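Local coordinates for B-agarase (Agarivorans gilvus, PDB 5Z6P), which is a glycoside hydrolase of family 50 with agarase activity, probably cleaving beta-galactosidic linkages in agarose, at residues Cys126-Pro131 against Leu683-Ser688; Ala673-Phe678 against Cys687-Arg692. All coordinates share one frame; numbering follows the deposited sequence.

Interaction 1. Residues Cys126-Pro131 against Leu683-Ser688; sequences CINIAP and LVTACS
Asn-128, near the end of strand 122-129 in the carbohydrate-binding-module-like beta domain, reaches across to Thr-685 and Cys-687 in the loop before helix 689-704. That loop belongs to the probable catalytic domain, expected in family GH50 to be a (beta/alpha)8 barrel, and the contact is an example of two domains meeting through a few polar side chains, with small apolar contacts beside them. Asn-128 ND2 donates to Thr-685 OG1 at 3.3 Å, with an N-H...O angle of 158° and the oxygen close to the amide plane. The two side chains run past one another in opposite directions. With CG of Asn-128 anti to its own backbone N (chi1 -172°), the amide extends away from the strand and over the loop. Its stronger polar partner is Ser-108 OG, so the amide is shared between the beta domain and the loop, while Gln-110 on the neighbouring strand 109-117 bonds to the backbone of Leu-683 and Thr-685. Asn-128 OD1 packs on Cys-687, 3.3 Å from its CB. The apolar part is slight and sits where the strand has ended. Ala-130 CB meets Cys-687 CB at 3.8 Å, and Pro-131 CD approaches Cys-687 SG at 4.1 Å.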
loop_
_atom_site.group_PDB
_atom_site.type_symbol
_atom_site.label_atom_id
_atom_site.label_comp_id
_atom_site.label_asym_id
_atom_site.label_seq_id
_atom_site.Cartn_x
_atom_site.Cartn_y
_atom_site.Cartn_z
ATOM N N CYS A 126 3.806 14.466 3.196
ATOM C CA CYS A 126 4.035 14.167 4.609
ATOM C C CYS A 126 5.499 14.285 5.013
ATOM O O CYS A 126 6.412 14.333 4.167
ATOM C CB CYS A 126 3.492 12.776 4.986
ATOM S SG CYS A 126 4.396 11.356 4.411
ATOM N N ILE A 127 5.696 14.365 6.319
ATOM C CA ILE A 127 7.011 14.427 6.913
ATOM C C ILE A 127 7.121 13.459 8.084
ATOM O O ILE A 127 6.120 13.140 8.727
ATOM C CB ILE A 127 7.318 15.843 7.399
ATOM C CG1 ILE A 127 6.256 16.303 8.397
ATOM C CG2 ILE A 127 7.374 16.812 6.226
ATOM C CD1 ILE A 127 6.585 17.633 9.024
ATOM N N ASN A 128 8.330 12.980 8.346
ATOM C CA ASN A 128 8.607 12.295 9.598
ATOM C C ASN A 128 9.357 13.228 10.552
ATOM O O ASN A 128 10.439 13.717 10.233
ATOM C CB ASN A 128 9.411 11.017 9.385
ATOM C CG ASN A 128 9.544 10.202 10.661
ATOM O OD1 ASN A 128 10.450 10.423 11.458
ATOM N ND2 ASN A 128 8.604 9.282 10.879
ATOM N N ILE A 129 8.775 13.484 11.715
ATOM C CA ILE A 129 9.398 14.372 12.689
ATOM C C ILE A 129 10.107 13.533 13.732
ATOM O O ILE A 129 9.473 12.815 14.494
ATOM C CB ILE A 129 8.377 15.295 13.355
ATOM C CG1 ILE A 129 7.536 15.986 12.281
ATOM C CG2 ILE A 129 9.085 16.312 14.241
ATOM C CD1 ILE A 129 6.267 16.569 12.791
ATOM N N ALA A 130 11.429 13.600 13.740
ATOM C CA ALA A 130 12.218 12.730 14.585
ATOM C C ALA A 130 12.391 13.342 15.972
ATOM O O ALA A 130 12.360 14.562 16.119
ATOM C CB ALA A 130 13.569 12.458 13.941
ATOM N N PRO A 131 12.542 12.501 16.998
ATOM C CA PRO A 131 12.880 13.028 18.325
ATOM C C PRO A 131 14.288 13.629 18.300
ATOM O O PRO A 131 15.103 13.203 17.497
ATOM C CB PRO A 131 12.825 11.794 19.228
ATOM C CG PRO A 131 12.158 10.730 18.419
ATOM C CD PRO A 131 12.464 11.034 16.992
ATOM N N LEU A 683 4.522 4.608 2.787
ATOM C CA LEU A 683 3.170 5.043 3.152
ATOM C C LEU A 683 3.047 5.362 4.648
ATOM O O LEU A 683 2.322 6.264 5.053
ATOM C CB LEU A 683 2.171 3.970 2.742
ATOM C CG LEU A 683 2.126 3.697 1.236
ATOM C CD1 LEU A 683 1.146 2.569 0.905
ATOM C CD2 LEU A 683 1.755 4.957 0.489
ATOM N N VAL A 684 3.760 4.590 5.452
ATOM C CA VAL A 684 3.842 4.803 6.887
ATOM C C VAL A 684 5.327 4.844 7.255
ATOM O O VAL A 684 6.087 3.970 6.853
ATOM C CB VAL A 684 3.126 3.704 7.664
ATOM C CG1 VAL A 684 3.083 4.040 9.147
ATOM C CG2 VAL A 684 1.711 3.474 7.097
ATOM N N THR A 685 5.742 5.854 8.006
ATOM C CA THR A 685 7.166 6.145 8.114
ATOM C C THR A 685 7.737 6.168 9.534
ATOM O O THR A 685 7.044 6.461 10.505
ATOM C CB THR A 685 7.494 7.494 7.433
ATOM O OG1 THR A 685 6.908 8.571 8.168
ATOM C CG2 THR A 685 6.961 7.522 6.030
ATOM N N ALA A 686 9.024 5.839 9.620
ATOM C CA ALA A 686 9.792 5.823 10.858
ATOM C C ALA A 686 10.994 6.761 10.702
ATOM O O ALA A 686 11.316 7.146 9.586
ATOM C CB ALA A 686 10.248 4.419 11.177
ATOM N N CYS A 687 11.665 7.113 11.802
ATOM C CA CYS A 687 12.786 8.045 11.720
ATOM C C CYS A 687 14.102 7.324 11.457
ATOM O O CYS A 687 15.098 7.944 11.119
ATOM C CB CYS A 687 12.911 8.887 13.001
ATOM S SG CYS A 687 13.361 7.957 14.452
ATOM N N SER A 688 14.102 6.011 11.589
ATOM C CA SER A 688 15.345 5.265 11.509
ATOM C C SER A 688 15.044 3.804 11.248
ATOM O O SER A 688 13.915 3.377 11.458
ATOM C CB SER A 688 16.107 5.390 12.814
ATOM O OG SER A 688 15.463 4.588 13.785
#

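Interaction 2. Residues Ala673-Phe678 against Cys687-Arg692; sequences ALDSGF and CSQQER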
loop_
_atom_site.group_PDB
_atom_site.type_symbol
_atom_site.label_atom_id
_atom_site.label_comp_id
_atom_site.label_asym_id
_atom_site.label_seq_id
_atom_site.Cartn_x
_atom_site.Cartn_y
_atom_site.Cartn_z
ATOM N N ALA A 673 11.916 4.169 6.171
ATOM C CA ALA A 673 12.668 5.300 6.704
ATOM C C ALA A 673 13.537 5.878 5.595
ATOM O O ALA A 673 13.440 5.453 4.446
ATOM C CB ALA A 673 13.501 4.885 7.897
ATOM N N LEU A 674 14.361 6.865 5.925
ATOM C CA LEU A 674 15.180 7.505 4.904
ATOM C C LEU A 674 16.664 7.395 5.221
ATOM O O LEU A 674 17.483 7.973 4.525
ATOM C CB LEU A 674 14.801 8.984 4.743
ATOM C CG LEU A 674 13.389 9.330 4.261
ATOM C CD1 LEU A 674 13.146 10.822 4.317
ATOM C CD2 LEU A 674 13.166 8.787 2.873
ATOM N N ASP A 675 17.012 6.660 6.273
ATOM C CA ASP A 675 18.402 6.594 6.685
ATOM C C ASP A 675 19.178 5.484 5.968
ATOM O O ASP A 675 20.347 5.274 6.249
ATOM C CB ASP A 675 18.510 6.436 8.221
ATOM C CG ASP A 675 17.903 5.134 8.736
ATOM O OD1 ASP A 675 17.023 4.587 8.056
ATOM O OD2 ASP A 675 18.310 4.652 9.824
ATOM N N SER A 676 18.554 4.779 5.033
ATOM C CA SER A 676 19.320 3.849 4.201
ATOM C C SER A 676 19.443 4.401 2.785
ATOM O O SER A 676 19.648 3.665 1.842
ATOM C CB SER A 676 18.698 2.445 4.196
ATOM O OG SER A 676 17.389 2.436 3.653
ATOM N N GLY A 677 19.299 5.715 2.658
ATOM C CA GLY A 677 19.632 6.412 1.434
ATOM C C GLY A 677 18.550 6.489 0.380
ATOM O O GLY A 677 18.845 6.707 -0.775
ATOM N N PHE A 678 17.300 6.323 0.798
ATOM C CA PHE A 678 16.150 6.361 -0.097
ATOM C C PHE A 678 15.631 7.778 -0.213
ATOM O O PHE A 678 15.949 8.621 0.606
ATOM C CB PHE A 678 15.041 5.413 0.420
ATOM C CG PHE A 678 15.232 3.999 -0.001
ATOM C CD1 PHE A 678 16.287 3.254 0.495
ATOM C CD2 PHE A 678 14.378 3.419 -0.926
ATOM C CE1 PHE A 678 16.488 1.957 0.081
ATOM C CE2 PHE A 678 14.565 2.128 -1.352
ATOM C CZ PHE A 678 15.623 1.384 -0.850
ATOM N N CYS A 687 11.665 7.113 11.802
ATOM C CA CYS A 687 12.786 8.045 11.720
ATOM C C CYS A 687 14.102 7.324 11.457
ATOM O O CYS A 687 15.098 7.944 11.119
ATOM C CB CYS A 687 12.911 8.887 13.001
ATOM S SG CYS A 687 13.361 7.957 14.452
ATOM N N SER A 688 14.102 6.011 11.589
ATOM C CA SER A 688 15.345 5.265 11.509
ATOM C C SER A 688 15.044 3.804 11.248
ATOM O O SER A 688 13.915 3.377 11.458
ATOM C CB SER A 688 16.107 5.390 12.814
ATOM O OG SER A 688 15.463 4.588 13.785
ATOM N N GLN A 689 16.060 3.039 10.847
ATOM C CA GLN A 689 15.924 1.591 10.699
ATOM C C GLN A 689 15.479 0.941 12.004
ATOM O O GLN A 689 14.682 0.011 12.010
ATOM C CB GLN A 689 17.234 0.954 10.223
ATOM C CG GLN A 689 17.637 1.319 8.779
ATOM C CD GLN A 689 16.474 1.139 7.813
ATOM O OE1 GLN A 689 15.884 0.057 7.720
ATOM N NE2 GLN A 689 16.115 2.209 7.130
ATOM N N GLN A 690 16.009 1.424 13.115
ATOM C CA GLN A 690 15.651 0.848 14.402
ATOM C C GLN A 690 14.156 1.027 14.664
ATOM O O GLN A 690 13.496 0.112 15.138
ATOM C CB GLN A 690 16.475 1.470 15.532
ATOM C CG GLN A 690 16.246 0.825 16.878
ATOM C CD GLN A 690 16.911 1.583 18.018
ATOM O OE1 GLN A 690 17.410 2.682 17.835
ATOM N NE2 GLN A 690 16.917 0.985 19.204
ATOM N N GLU A 691 13.631 2.202 14.345
ATOM C CA GLU A 691 12.230 2.470 14.594
ATOM C C GLU A 691 11.306 1.691 13.642
ATOM O O GLU A 691 10.156 1.428 13.978
ATOM C CB GLU A 691 11.936 3.959 14.510
ATOM C CG GLU A 691 10.517 4.269 15.009
ATOM C CD GLU A 691 10.243 5.743 15.230
ATOM O OE1 GLU A 691 10.287 6.540 14.265
ATOM O OE2 GLU A 691 9.959 6.091 16.384
ATOM N N ARG A 692 11.817 1.330 12.468
ATOM C CA ARG A 692 11.066 0.504 11.532
ATOM C C ARG A 692 10.659 -0.811 12.184
ATOM O O ARG A 692 9.506 -1.236 12.097
ATOM C CB ARG A 692 11.886 0.216 10.278
ATOM C CG ARG A 692 12.008 1.368 9.289
ATOM C CD ARG A 692 12.724 0.896 8.010
ATOM N NE ARG A 692 11.908 -0.075 7.280
ATOM C CZ ARG A 692 12.381 -1.071 6.540
ATOM N NH1 ARG A 692 13.699 -1.265 6.421
ATOM N NH2 ARG A 692 11.529 -1.890 5.929
HETATM O O HOH W 1 15.169 8.528 8.306
#
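Asp-675 OD1 accepts the shortest bond of this contact, from Gln-689 NE2 at 2.7 Å, while its other oxygen, OD2, takes the backbone N of Gln-689 at 3.0 Å. Both donors arrive on the syn sides of the carboxylate, somewhat out of its plane, so the carboxylate takes both the backbone N and the side-chain amide of the same residue, Gln-689. The carboxylate and amide planes are only 20° apart. A bend at chi2 (-49°) turns the Gln-689 amide back so that NE2 meets OD1. The amide is held from its other end too: Arg-692 NH1 donates to Gln-689 OE1 at 2.9 Å, on a lone pair in the carbonyl plane, and NE2 also bonds to Asn-733. Arg-692 itself is tied to Phe-671 O through NE. Ala-673 CB packs against Gln-689 NE2 and Ser-688 C, both at 3.8 Å, and the Arg-692 CD lies beside Ala-673 N. A water joins Leu-674 N to Cys-687 O. Asp-675, set in a type I turn, brings a negative group to the start of helix 689-704, probably a favourable place for it. Within 687-692, Ser-688 OG accepts from Glu-691 N at 3.1 Å, the mark of a serine N-cap, and Asp-675 OD2 supplements it by taking the first-turn N of Gln-689.

Overall arrangement
The two interactions illustrate how one connecting loop can serve two neighbours. Their centres lie 8 Å apart, and their segments share Cys-687 and Ser-688, though of these two only Cys-687 touches segment 126-131. Along the chain, 126-131 comes far earlier, in the beta domain, followed by 673-678, then 683-688 running into the helix start. Interaction 1 thus joins domains, whereas interaction 2 closes the loop on its own helix. Ala-686 packs against Ala-673, Glu-691 and Arg-692, and Glu-691 OE1 bonds Ser-108 of the beta domain. Strands 664-668 and 709-714, on either side of helix 689-704 in sequence, are parallel neighbours in one sheet, so the beta domain docks where the probable catalytic barrel leads into that helix.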